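Local coordinates for protein S12 family peptidase (Streptomyces sp. 82F2, PDB 3WWX) that probably hydrolyses amide bonds with preference for D-stereoisomers, as a serine hydrolase of peptidase family S12, with the beta-lactamase fold, at residues 115-119 with 120-124; 127-130 with 131-134; 264-267 with 268-272; 55-58 with 59-63. All coordinates share one frame; numbering follows the deposited sequence.

Contact 1: 115-119 with 120-124; sequences PAFQA and KVFGP. With DIA (octane 1,8-diamine), chain B.
Phe122 packs against Phe117 and Gln118 on one side and the bound octane 1,8-diamine on the other. Its CB sits 3.7 Å from Gln118 O, one turn back. Setting CG opposite its own carbonyl carbon (chi1 -66°) places the ring between the Gln118 and Phe117 side chains and the ligand. On the ligand flank CD1 meets DIA C1 and C4, and CE1 comes to 3.8 Å from DIA C4. On the other flank CD2 rests against CA and CG of Gln118. Next to it, CE2 meets Phe117 CE2 at 3.8 Å, close to the plane of the Phe117 ring. CZ, at the tip, also comes near Phe117 CE2. The two rings meet obliquely, planes 64° apart. Val121 CG2 covers a face of the Phe117 ring in a CH-pi contact, 3.9 Å from its centroid.

Gln118 O accepts from both Phe122 N, at 2.9 Å, and Gly123 N, at 3.2 Å, as the chain leaves the helix. Phe122 O takes a 2.9 Å hydrogen bond from DIA N1. On the outer side a water joins Ala116 O to Lys120 NZ.

Phe122 is thus part of the ligand pocket. The ring of His306, between strands 297-305 and 308-315, meets it there, and Val121 O bonds to His306 NE2. Phe117 makes edge-to-face contacts with Tyr111 and with Trp134, in the loop between helices 126-129 and 136-144.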
loop_
_atom_site.group_PDB
_atom_site.type_symbol
_atom_site.label_atom_id
_atom_site.label_comp_id
_atom_site.label_asym_id
_atom_site.label_seq_id
_atom_site.Cartn_x
_atom_site.Cartn_y
_atom_site.Cartn_z
ATOM N N PRO A 115 -5.779 -20.713 1.796
ATOM C CA PRO A 115 -6.999 -21.077 1.072
ATOM C C PRO A 115 -8.298 -20.764 1.806
ATOM O O PRO A 115 -9.241 -20.268 1.179
ATOM C CB PRO A 115 -6.818 -22.583 0.826
ATOM C CG PRO A 115 -5.326 -22.735 0.729
ATOM C CD PRO A 115 -4.785 -21.795 1.785
ATOM N N ALA A 116 -8.366 -21.021 3.109
ATOM C CA ALA A 116 -9.589 -20.706 3.856
ATOM C C ALA A 116 -9.826 -19.199 3.935
ATOM O O ALA A 116 -10.962 -18.711 3.786
ATOM C CB ALA A 116 -9.543 -21.310 5.240
ATOM N N PHE A 117 -8.758 -18.439 4.137
ATOM C CA PHE A 117 -8.894 -16.979 4.136
ATOM C C PHE A 117 -9.424 -16.500 2.798
ATOM O O PHE A 117 -10.310 -15.635 2.736
ATOM C CB PHE A 117 -7.543 -16.314 4.428
ATOM C CG PHE A 117 -7.626 -14.811 4.633
ATOM C CD1 PHE A 117 -7.891 -14.263 5.893
ATOM C CD2 PHE A 117 -7.466 -13.956 3.568
ATOM C CE1 PHE A 117 -7.974 -12.874 6.063
ATOM C CE2 PHE A 117 -7.561 -12.567 3.740
ATOM C CZ PHE A 117 -7.806 -12.046 4.985
ATOM N N GLN A 118 -8.888 -17.044 1.721
ATOM C CA GLN A 118 -9.346 -16.641 0.399
ATOM C C GLN A 118 -10.813 -16.966 0.187
ATOM O O GLN A 118 -11.542 -16.209 -0.430
ATOM C CB GLN A 118 -8.548 -17.346 -0.677
ATOM C CG GLN A 118 -7.103 -16.902 -0.770
ATOM C CD GLN A 118 -6.507 -17.209 -2.125
ATOM O OE1 GLN A 118 -5.461 -17.849 -2.226
ATOM N NE2 GLN A 118 -7.165 -16.748 -3.174
ATOM N N ALA A 119 -11.246 -18.116 0.664
ATOM C CA ALA A 119 -12.646 -18.481 0.505
ATOM C C ALA A 119 -13.580 -17.528 1.227
ATOM O O ALA A 119 -14.706 -17.293 0.770
ATOM C CB ALA A 119 -12.866 -19.906 0.986
ATOM N N LYS A 120 -13.138 -16.987 2.357
ATOM C CA LYS A 120 -13.967 -16.076 3.142
ATOM C C LYS A 120 -13.912 -14.650 2.620
ATOM O O LYS A 120 -14.897 -13.944 2.702
ATOM C CB LYS A 120 -13.539 -16.071 4.613
ATOM C CG LYS A 120 -13.873 -17.350 5.372
ATOM C CD LYS A 120 -13.572 -17.133 6.847
ATOM C CE LYS A 120 -13.818 -18.358 7.700
ATOM N NZ LYS A 120 -12.803 -19.410 7.436
ATOM N N VAL A 121 -12.767 -14.237 2.081
ATOM C CA VAL A 121 -12.507 -12.824 1.840
ATOM C C VAL A 121 -12.431 -12.432 0.371
ATOM O O VAL A 121 -12.869 -11.337 0.002
ATOM C CB VAL A 121 -11.212 -12.403 2.580
ATOM C CG1 VAL A 121 -10.845 -10.933 2.264
ATOM C CG2 VAL A 121 -11.402 -12.573 4.045
ATOM N N PHE A 122 -11.889 -13.296 -0.478
ATOM C CA PHE A 122 -11.635 -12.912 -1.876
ATOM C C PHE A 122 -12.616 -13.455 -2.888
ATOM O O PHE A 122 -12.736 -12.911 -3.997
ATOM C CB PHE A 122 -10.192 -13.237 -2.247
ATOM C CG PHE A 122 -9.192 -12.393 -1.488
ATOM C CD1 PHE A 122 -9.318 -11.008 -1.450
ATOM C CD2 PHE A 122 -8.168 -12.972 -0.776
ATOM C CE1 PHE A 122 -8.424 -10.229 -0.744
ATOM C CE2 PHE A 122 -7.270 -12.196 -0.073
ATOM C CZ PHE A 122 -7.403 -10.833 -0.045
ATOM N N GLY A 123 -13.331 -14.504 -2.523
ATOM C CA GLY A 123 -14.331 -15.075 -3.413
ATOM C C GLY A 123 -15.730 -14.663 -3.006
ATOM O O GLY A 123 -15.903 -13.737 -2.223
ATOM N N PRO A 124 -16.748 -15.368 -3.517
ATOM C CA PRO A 124 -18.132 -15.025 -3.171
ATOM C C PRO A 124 -18.442 -15.071 -1.665
ATOM O O PRO A 124 -19.381 -14.402 -1.219
ATOM C CB PRO A 124 -18.954 -16.060 -3.952
ATOM C CG PRO A 124 -18.075 -16.416 -5.118
ATOM C CD PRO A 124 -16.676 -16.407 -4.562
HETATM N N1 DIA B . -11.323 -10.870 -5.445
HETATM C C1 DIA B . -11.692 -10.037 -4.348
HETATM C C2 DIA B . -11.101 -8.644 -4.299
HETATM C C3 DIA B . -9.718 -8.528 -4.851
HETATM C C4 DIA B . -8.621 -8.109 -3.896
HETATM C C5 DIA B . -7.918 -6.853 -4.339
HETATM C C6 DIA B . -7.450 -6.874 -5.774
HETATM C C7 DIA B . -6.916 -5.542 -6.196
HETATM C C8 DIA B . -6.268 -5.701 -7.543
HETATM N N8 DIA B . -6.206 -4.422 -8.161
HETATM O O HOH W 1 -12.948 -20.655 4.482
#

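Contact 2: 127-130 with 131-134; sequences LEHR and YDTW
His129 O receives two donors: Asp132 N at 2.9 Å, and a water at 2.8 Å that also accepts from Trp134 NE1. The side chains of the same two residues close a second link. His129 ND1 donates to Asp132 OD2 at 2.8 Å, on the syn side of the carboxylate and nearly in the plane of the imidazole. The two flat groups are steeply turned, with planes 78° apart. This bond helps to set the rotation of the imidazole, and Glu128 CG covers one of its faces. Two waters link Asp132 OD1 to Glu128 O, each through one good and one weak bond; one of them also accepts from Tyr131 N.

Arg130 and Tyr131 run side by side in the same direction. Arg130 CG lies over the centre of the Tyr131 ring, 3.5 Å from its centroid, in a CH-pi contact. With CG between the backbone N and the carbonyl carbon (chi1 63°), the chain is laid over the ring. The polar ends go elsewhere: Arg130 NH2 to Thr228 O and Asp225 O, and Tyr131 OH to Thr228 OG1.

The arrangement is a type I beta turn from His129 to Asp132, by which the chain passes from helix 126-129 into the loop before helix 136-144.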
loop_
_atom_site.group_PDB
_atom_site.type_symbol
_atom_site.label_atom_id
_atom_site.label_comp_id
_atom_site.label_asym_id
_atom_site.label_seq_id
_atom_site.Cartn_x
_atom_site.Cartn_y
_atom_site.Cartn_z
ATOM N N LEU A 127 -19.330 -11.973 0.470
ATOM C CA LEU A 127 -20.657 -11.431 0.711
ATOM C C LEU A 127 -21.160 -11.797 2.103
ATOM O O LEU A 127 -21.957 -11.067 2.681
ATOM C CB LEU A 127 -21.631 -11.893 -0.365
ATOM C CG LEU A 127 -21.290 -11.443 -1.784
ATOM C CD1 LEU A 127 -22.319 -11.988 -2.762
ATOM C CD2 LEU A 127 -21.198 -9.937 -1.923
ATOM N N GLU A 128 -20.700 -12.931 2.639
ATOM C CA GLU A 128 -21.014 -13.333 4.007
ATOM C C GLU A 128 -20.066 -12.706 5.050
ATOM O O GLU A 128 -20.504 -12.274 6.106
ATOM C CB GLU A 128 -20.924 -14.859 4.087
ATOM C CG GLU A 128 -21.155 -15.427 5.463
ATOM C CD GLU A 128 -21.390 -16.950 5.448
ATOM O OE1 GLU A 128 -21.519 -17.517 6.551
ATOM O OE2 GLU A 128 -21.447 -17.556 4.364
ATOM N N HIS A 129 -18.774 -12.628 4.720
ATOM C CA HIS A 129 -17.742 -12.312 5.719
ATOM C C HIS A 129 -17.179 -10.901 5.662
ATOM O O HIS A 129 -16.325 -10.551 6.477
ATOM C CB HIS A 129 -16.614 -13.344 5.608
ATOM C CG HIS A 129 -17.058 -14.731 5.948
ATOM N ND1 HIS A 129 -17.327 -15.126 7.241
ATOM C CD2 HIS A 129 -17.305 -15.804 5.163
ATOM C CE1 HIS A 129 -17.710 -16.393 7.239
ATOM N NE2 HIS A 129 -17.709 -16.828 5.993
ATOM N N ARG A 130 -17.684 -10.074 4.748
ATOM C CA ARG A 130 -17.102 -8.756 4.506
ATOM C C ARG A 130 -16.998 -7.865 5.715
ATOM O O ARG A 130 -16.123 -6.990 5.722
ATOM C CB ARG A 130 -17.902 -8.011 3.436
ATOM C CG ARG A 130 -19.342 -7.729 3.861
ATOM C CD ARG A 130 -20.272 -7.481 2.699
ATOM N NE ARG A 130 -19.916 -6.270 1.958
ATOM C CZ ARG A 130 -20.356 -5.986 0.740
ATOM N NH1 ARG A 130 -21.177 -6.829 0.130
ATOM N NH2 ARG A 130 -19.971 -4.868 0.125
ATOM N N TYR A 131 -17.866 -8.038 6.716
ATOM C CA TYR A 131 -17.857 -7.162 7.881
ATOM C C TYR A 131 -17.203 -7.796 9.115
ATOM O O TYR A 131 -17.179 -7.182 10.188
ATOM C CB TYR A 131 -19.275 -6.660 8.207
ATOM C CG TYR A 131 -19.895 -5.923 7.039
ATOM C CD1 TYR A 131 -19.263 -4.819 6.471
ATOM C CD2 TYR A 131 -21.108 -6.308 6.508
ATOM C CE1 TYR A 131 -19.816 -4.135 5.424
ATOM C CE2 TYR A 131 -21.670 -5.617 5.455
ATOM C CZ TYR A 131 -21.012 -4.556 4.898
ATOM O OH TYR A 131 -21.551 -3.885 3.839
ATOM N N ASP A 132 -16.661 -8.999 8.954
ATOM C CA ASP A 132 -16.002 -9.696 10.071
ATOM C C ASP A 132 -14.751 -8.940 10.519
ATOM O O ASP A 132 -14.024 -8.344 9.699
ATOM C CB ASP A 132 -15.587 -11.106 9.664
ATOM C CG ASP A 132 -16.755 -12.047 9.450
ATOM O OD1 ASP A 132 -17.930 -11.650 9.582
ATOM O OD2 ASP A 132 -16.454 -13.194 9.093
ATOM N N THR A 133 -14.525 -8.942 11.830
ATOM C CA THR A 133 -13.346 -8.326 12.409
ATOM C C THR A 133 -12.228 -9.331 12.554
ATOM O O THR A 133 -12.412 -10.406 13.139
ATOM C CB THR A 133 -13.653 -7.693 13.769
ATOM O OG1 THR A 133 -14.531 -6.581 13.566
ATOM C CG2 THR A 133 -12.378 -7.200 14.443
ATOM N N TRP A 134 -11.074 -8.960 12.016
ATOM C CA TRP A 134 -9.861 -9.752 12.096
ATOM C C TRP A 134 -8.856 -9.014 12.934
ATOM O O TRP A 134 -8.420 -7.917 12.564
ATOM C CB TRP A 134 -9.249 -9.958 10.705
ATOM C CG TRP A 134 -10.137 -10.662 9.742
ATOM C CD1 TRP A 134 -11.160 -10.115 9.026
ATOM C CD2 TRP A 134 -10.095 -12.041 9.395
ATOM N NE1 TRP A 134 -11.757 -11.073 8.254
ATOM C CE2 TRP A 134 -11.116 -12.264 8.450
ATOM C CE3 TRP A 134 -9.279 -13.114 9.781
ATOM C CZ2 TRP A 134 -11.350 -13.523 7.896
ATOM C CZ3 TRP A 134 -9.516 -14.351 9.235
ATOM C CH2 TRP A 134 -10.538 -14.550 8.302
HETATM O O HOH W 2 -19.884 -9.905 7.421
HETATM O O HOH W 3 -20.061 -13.394 9.329
HETATM O O HOH W 4 -13.602 -10.239 6.210
#

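Contact 3: 264-267 with 268-272; sequences ALNE and MTTTV
Leu265 O takes two hydrogen bonds from Thr269. The hydroxyl OG1 donates at 2.9 Å and the backbone N at 3.0 Å, and they approach from opposite faces of the carbonyl plane. Placing OG1 between its own N and carbonyl carbon (chi1 57°) folds it back over the helix. Thr270 OG1, opposite its own carbonyl carbon, gives Asn266 O a single bond of 2.7 Å. Thr270 N donates to Glu267 O at 3.2 Å. The two threonines thereby satisfy carbonyls at the C-terminal end of the helix, where Thr269 is the first residue to leave helical geometry.

A water in the next shell donates to both Asn266 OD1 and Thr269 OG1. On the inner side the Met268 sulfur passes Leu265 CD1 at a loose 4.3 Å, while Met268 N keeps the regular helical bond to Ala264 O. Glu267 turns to other parts of the fold, with OE1 in a salt bridge to Arg99 and a hydrogen bond to Gln67.

Met268, the last residue of helix 262-268, packs on Thr57, Ala60, Thr61 and Leu64 of helix 55-68. The chain then runs past Trp299 of strand 297-305 and enters edge strand 272-273, where Val272 pairs with Tyr283.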
loop_
_atom_site.group_PDB
_atom_site.type_symbol
_atom_site.label_atom_id
_atom_site.label_comp_id
_atom_site.label_asym_id
_atom_site.label_seq_id
_atom_site.Cartn_x
_atom_site.Cartn_y
_atom_site.Cartn_z
ATOM N N ALA A 264 17.537 7.737 7.709
ATOM C CA ALA A 264 16.298 6.955 7.647
ATOM C C ALA A 264 15.758 6.876 6.222
ATOM O O ALA A 264 15.384 5.793 5.740
ATOM C CB ALA A 264 15.282 7.534 8.562
ATOM N N LEU A 265 15.698 8.007 5.520
ATOM C CA LEU A 265 15.254 7.963 4.134
ATOM C C LEU A 265 16.207 7.141 3.268
ATOM O O LEU A 265 15.811 6.471 2.312
ATOM C CB LEU A 265 15.091 9.376 3.574
ATOM C CG LEU A 265 14.466 9.504 2.179
ATOM C CD1 LEU A 265 13.118 8.797 2.096
ATOM C CD2 LEU A 265 14.307 10.952 1.828
ATOM N N ASN A 266 17.496 7.181 3.594
ATOM C CA ASN A 266 18.452 6.346 2.876
ATOM C C ASN A 266 18.157 4.847 3.051
ATOM O O ASN A 266 18.249 4.074 2.096
ATOM C CB ASN A 266 19.868 6.600 3.385
ATOM C CG ASN A 266 20.893 5.788 2.639
ATOM O OD1 ASN A 266 21.038 5.913 1.417
ATOM N ND2 ASN A 266 21.606 4.930 3.364
ATOM N N GLU A 267 17.826 4.439 4.269
ATOM C CA GLU A 267 17.433 3.051 4.528
ATOM C C GLU A 267 16.165 2.713 3.757
ATOM O O GLU A 267 16.066 1.641 3.179
ATOM C CB GLU A 267 17.247 2.806 6.020
ATOM C CG GLU A 267 18.595 2.773 6.772
ATOM C CD GLU A 267 18.495 2.375 8.240
ATOM O OE1 GLU A 267 17.531 1.692 8.634
ATOM O OE2 GLU A 267 19.411 2.749 9.019
ATOM N N MET A 268 15.213 3.636 3.745
ATOM C CA MET A 268 13.945 3.392 3.078
ATOM C C MET A 268 14.130 3.165 1.590
ATOM O O MET A 268 13.417 2.359 0.987
ATOM C CB MET A 268 13.001 4.564 3.290
ATOM C CG MET A 268 11.569 4.237 2.906
ATOM S SD MET A 268 10.471 5.623 3.242
ATOM C CE MET A 268 9.028 4.732 3.819
ATOM N N THR A 269 15.080 3.892 0.998
ATOM C CA THR A 269 15.340 3.827 -0.433
ATOM C C THR A 269 16.481 2.860 -0.791
ATOM O O THR A 269 16.935 2.852 -1.936
ATOM C CB THR A 269 15.672 5.213 -1.017
ATOM O OG1 THR A 269 16.806 5.765 -0.329
ATOM C CG2 THR A 269 14.491 6.139 -0.885
ATOM N N THR A 270 16.902 2.030 0.162
ATOM C CA THR A 270 17.810 0.932 -0.129
ATOM C C THR A 270 16.969 -0.258 -0.575
ATOM O O THR A 270 16.250 -0.862 0.224
ATOM C CB THR A 270 18.654 0.583 1.090
ATOM O OG1 THR A 270 19.469 1.715 1.417
ATOM C CG2 THR A 270 19.549 -0.625 0.798
ATOM N N THR A 271 17.044 -0.559 -1.859
ATOM C CA THR A 271 16.115 -1.494 -2.475
ATOM C C THR A 271 16.695 -2.873 -2.746
ATOM O O THR A 271 17.917 -3.044 -2.911
ATOM C CB THR A 271 15.554 -0.950 -3.803
ATOM O OG1 THR A 271 16.627 -0.669 -4.704
ATOM C CG2 THR A 271 14.749 0.333 -3.584
ATOM N N VAL A 272 15.783 -3.843 -2.788
ATOM C CA VAL A 272 16.062 -5.210 -3.199
ATOM C C VAL A 272 15.536 -5.371 -4.619
ATOM O O VAL A 272 14.443 -4.910 -4.944
ATOM C CB VAL A 272 15.327 -6.213 -2.261
ATOM C CG1 VAL A 272 15.567 -7.648 -2.690
ATOM C CG2 VAL A 272 15.773 -5.998 -0.831
HETATM O O HOH W 5 19.478 4.667 -0.714
#

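Contact 4: 55-58 with 59-63; sequences TKTF and TATVL
Thr61 reaches back one helical turn and puts two donors on Thr57 O. Its OG1 bonds at 2.8 Å and its N at 3.0 Å, from opposite faces of the carbonyl plane. OG1 stands opposite the Thr61 carbonyl carbon (chi1 -63°), which points the hydroxyl back at the preceding turn. This is the tightest side-chain contact here, and it satisfies a buried hydroxyl with a carbonyl of its own helix. Val62 CG2 also packs closely, 3.5 Å from Phe58 O. The regular helical bonds hold the turns together, among them Ala60 N to Lys56 O at 2.9 Å and Thr59 N to Thr55 O at 3.1 Å.

The looser part is where Thr55 CG2 and Thr59 OG1 pass each other at 4.1 Å, crossing at a slant. Even this side does not face solvent, since every touching residue is buried. The Phe58 ring is stacked on Phe250 of helix 244-255, with Thr55 O at its edge, near its plane.

Lys56 NZ bonds to Tyr158 OH, Asn160 OD1 and Ala237 O, which fits the lysine of the SxxK motif of serine beta-lactamase relatives, with Tyr158 and Asn160 matching their YxN motif. The threonine hydroxyls also have outside partners: Thr55 OG1 bonds to Gly52 O, Thr57 OG1 to Gly286 O and Tyr251 OH, and Thr59 OG1 to Ala236 O.

Helix 55-68 lies buried, near the centre of the chain, among three helices: 244-255 packs on Thr57 and Thr61, 160-174 on Lys56 and Leu63, and 178-187 on Phe58 and Thr59.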
loop_
_atom_site.group_PDB
_atom_site.type_symbol
_atom_site.label_atom_id
_atom_site.label_comp_id
_atom_site.label_asym_id
_atom_site.label_seq_id
_atom_site.Cartn_x
_atom_site.Cartn_y
_atom_site.Cartn_z
ATOM N N THR A 55 -0.929 1.780 2.135
ATOM C CA THR A 55 -0.840 1.879 3.589
ATOM C C THR A 55 0.533 1.475 4.087
ATOM O O THR A 55 1.044 2.033 5.067
ATOM C CB THR A 55 -1.888 0.967 4.242
ATOM O OG1 THR A 55 -3.208 1.338 3.807
ATOM C CG2 THR A 55 -1.827 1.027 5.761
ATOM N N LYS A 56 1.149 0.502 3.424
ATOM C CA LYS A 56 2.458 0.019 3.835
ATOM C C LYS A 56 3.491 1.137 3.938
ATOM O O LYS A 56 4.370 1.076 4.785
ATOM C CB LYS A 56 2.964 -1.046 2.878
ATOM C CG LYS A 56 2.200 -2.349 2.960
ATOM C CD LYS A 56 2.878 -3.443 2.145
ATOM C CE LYS A 56 2.176 -4.784 2.292
ATOM N NZ LYS A 56 0.828 -4.799 1.700
ATOM N N THR A 57 3.435 2.134 3.059
ATOM C CA THR A 57 4.421 3.203 3.134
ATOM C C THR A 57 4.255 3.996 4.429
ATOM O O THR A 57 5.245 4.423 5.038
ATOM C CB THR A 57 4.315 4.136 1.935
ATOM O OG1 THR A 57 4.284 3.372 0.730
ATOM C CG2 THR A 57 5.500 5.080 1.909
ATOM N N PHE A 58 3.007 4.192 4.857
ATOM C CA PHE A 58 2.744 4.871 6.125
ATOM C C PHE A 58 3.300 4.054 7.292
ATOM O O PHE A 58 3.971 4.573 8.179
ATOM C CB PHE A 58 1.249 5.119 6.312
ATOM C CG PHE A 58 0.677 6.135 5.357
ATOM C CD1 PHE A 58 0.256 5.752 4.090
ATOM C CD2 PHE A 58 0.545 7.461 5.718
ATOM C CE1 PHE A 58 -0.283 6.670 3.194
ATOM C CE2 PHE A 58 0.011 8.391 4.808
ATOM C CZ PHE A 58 -0.409 7.993 3.564
ATOM N N THR A 59 3.020 2.762 7.302
ATOM C CA THR A 59 3.524 1.881 8.340
ATOM C C THR A 59 5.049 1.900 8.433
ATOM O O THR A 59 5.618 2.030 9.539
ATOM C CB THR A 59 2.998 0.460 8.073
ATOM O OG1 THR A 59 1.569 0.516 8.080
ATOM C CG2 THR A 59 3.493 -0.540 9.100
ATOM N N ALA A 60 5.721 1.799 7.282
ATOM C CA ALA A 60 7.190 1.844 7.255
ATOM C C ALA A 60 7.725 3.181 7.738
ATOM O O ALA A 60 8.730 3.226 8.447
ATOM C CB ALA A 60 7.714 1.541 5.872
ATOM N N THR A 61 7.070 4.264 7.359
ATOM C CA THR A 61 7.515 5.600 7.774
ATOM C C THR A 61 7.506 5.717 9.294
ATOM O O THR A 61 8.444 6.232 9.884
ATOM C CB THR A 61 6.638 6.695 7.145
ATOM O OG1 THR A 61 6.783 6.656 5.720
ATOM C CG2 THR A 61 7.063 8.095 7.619
ATOM N N VAL A 62 6.467 5.218 9.931
ATOM C CA VAL A 62 6.398 5.277 11.394
ATOM C C VAL A 62 7.559 4.514 12.009
ATOM O O VAL A 62 8.215 5.007 12.928
ATOM C CB VAL A 62 5.066 4.728 11.909
ATOM C CG1 VAL A 62 5.098 4.546 13.423
ATOM C CG2 VAL A 62 3.939 5.643 11.499
ATOM N N LEU A 63 7.845 3.309 11.521
ATOM C CA LEU A 63 8.931 2.528 12.103
ATOM C C LEU A 63 10.269 3.196 11.883
ATOM O O LEU A 63 11.143 3.124 12.746
ATOM C CB LEU A 63 8.951 1.109 11.556
ATOM C CG LEU A 63 7.937 0.244 12.279
ATOM C CD1 LEU A 63 7.631 -0.976 11.451
ATOM C CD2 LEU A 63 8.462 -0.167 13.658
#

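The four contacts form two touching pairs. Contacts 1 and 2 have centres 10 Å apart, and Lys120 O meets His129 CB at 3.4 Å between them. Contacts 3 and 4 have centres 13 Å apart, and Met268 CE reaches Thr61 OG1 at 3.5 Å. The pairs do not touch: contacts 1 and 4 come within about 10 Å at their nearest atoms, and contact 3 lies on the opposite side of the chain's centre from contacts 1 and 2. Contact 1 holds a residue of the diamine pocket. The side chains of Arg130 and Lys56 lie about 10 Å and 11 Å from the ligand. Lys56 of contact 4 is probably the lysine of the active-site SxxK motif, as in relatives.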